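UL37 (Suid herpesvirus 1, PDB 4K70) is an inner tegument protein, represented by its N-terminal half, that binds calcium and probably has an essential part in controlling viral trafficking. Local coordinates at residues A452-E455 and R456-G459. Residues are numbered along the deposited sequence; the frame is centred on the assembly and turned at random.
Sequences AAAE and RRAG
Arg456, Arg457 and Ala458 each donate their backbone N-H to the carbonyl four residues back, on Ala452, Ala453 and Ala454, the regular i to i+4 pattern of an alpha-helix. The middle bond is nearly straight, with Arg457 N 3.1 Å from Ala453 O and an N-H...O angle of 172°; the last is more bent. Gly459 then leaves helix 438-458 with phi at +78°, and its N is hydrogen-bonded to Arg456 O at 2.8 Å; positive phi with two bonds back into the last turn marks a Schellman motif.

The Arg456 side chain doubles back along the preceding turn. Its bends at chi2 and chi3 lay the guanidinium flat over the backbone, one face resting on Ala453 CA, 3.6 Å from Arg456 CZ. Arg456 NH1 reaches Ala452 CB at 3.5 Å, a van der Waals contact.

Arg457 leaves on another side, CG anti to the backbone N (chi1 176°), and a bend at chi3 brings Arg457 NE to a water at 2.8 Å, in the guanidinium plane. That water donates to Ala454 O, also at 2.8 Å, so this carbonyl accepts from both Ala458 N and the water. Arg457 NH2 forms a salt bridge with Glu70 of helix 63-78; Glu455 OE2 turns to Ser463 and Arg466, past the helix end.

The chemistry implies two separate links: the water joins Arg457 to the preceding turn, the salt bridge joins the helices, and the arginine's charge is probably shared between Glu70 and the helix's carbonyl end.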
loop_
_atom_site.group_PDB
_atom_site.type_symbol
_atom_site.label_atom_id
_atom_site.label_comp_id
_atom_site.label_asym_id
_atom_site.label_seq_id
_atom_site.Cartn_x
_atom_site.Cartn_y
_atom_site.Cartn_z
ATOM N N ALA A 452 20.928 17.470 23.682
ATOM C CA ALA A 452 22.314 17.739 24.053
ATOM C C ALA A 452 22.648 19.230 23.987
ATOM O O ALA A 452 23.470 19.714 24.761
ATOM C CB ALA A 452 23.268 16.938 23.188
ATOM N N ALA A 453 22.008 19.959 23.077
ATOM C CA ALA A 453 22.197 21.408 22.997
ATOM C C ALA A 453 21.608 22.113 24.216
ATOM O O ALA A 453 22.204 23.039 24.763
ATOM C CB ALA A 453 21.584 21.964 21.723
ATOM N N ALA A 454 20.428 21.675 24.632
ATOM C CA ALA A 454 19.774 22.252 25.803
ATOM C C ALA A 454 20.533 21.878 27.073
ATOM O O ALA A 454 20.580 22.650 28.032
ATOM C CB ALA A 454 18.331 21.781 25.888
ATOM N N GLU A 455 21.116 20.682 27.071
ATOM C CA GLU A 455 21.914 20.212 28.197
ATOM C C GLU A 455 23.130 21.103 28.395
ATOM O O GLU A 455 23.490 21.430 29.523
ATOM C CB GLU A 455 22.353 18.763 27.981
ATOM C CG GLU A 455 21.295 17.734 28.321
ATOM C CD GLU A 455 21.745 16.316 28.016
ATOM O OE1 GLU A 455 22.753 16.161 27.295
ATOM O OE2 GLU A 455 21.095 15.356 28.498
ATOM N N ARG A 456 23.752 21.504 27.292
ATOM C CA ARG A 456 24.929 22.362 27.353
ATOM C C ARG A 456 24.586 23.779 27.796
ATOM O O ARG A 456 25.265 24.341 28.651
ATOM C CB ARG A 456 25.660 22.375 26.013
ATOM C CG ARG A 456 26.631 21.222 25.850
ATOM C CD ARG A 456 26.301 20.391 24.624
ATOM N NE ARG A 456 26.036 21.233 23.459
ATOM C CZ ARG A 456 25.652 20.769 22.274
ATOM N NH1 ARG A 456 25.488 19.466 22.097
ATOM N NH2 ARG A 456 25.430 21.610 21.271
ATOM N N ARG A 457 23.537 24.354 27.214
ATOM C CA ARG A 457 23.079 25.675 27.627
ATOM C C ARG A 457 22.756 25.678 29.117
ATOM O O ARG A 457 22.986 26.668 29.808
ATOM C CB ARG A 457 21.860 26.116 26.811
ATOM C CG ARG A 457 21.265 27.451 27.254
ATOM C CD ARG A 457 20.133 27.886 26.336
ATOM N NE ARG A 457 19.258 26.760 26.028
ATOM C CZ ARG A 457 18.594 26.618 24.887
ATOM N NH1 ARG A 457 18.690 27.539 23.933
ATOM N NH2 ARG A 457 17.835 25.546 24.700
ATOM N N ALA A 458 22.238 24.555 29.603
ATOM C CA ALA A 458 21.896 24.405 31.012
ATOM C C ALA A 458 23.128 24.097 31.854
ATOM O O ALA A 458 23.102 24.232 33.072
ATOM C CB ALA A 458 20.846 23.313 31.190
ATOM N N GLY A 459 24.203 23.671 31.201
ATOM C CA GLY A 459 25.422 23.317 31.903
ATOM C C GLY A 459 25.372 21.946 32.555
ATOM O O GLY A 459 25.868 21.770 33.664
HETATM O O HOH W 1 18.685 24.681 27.870
#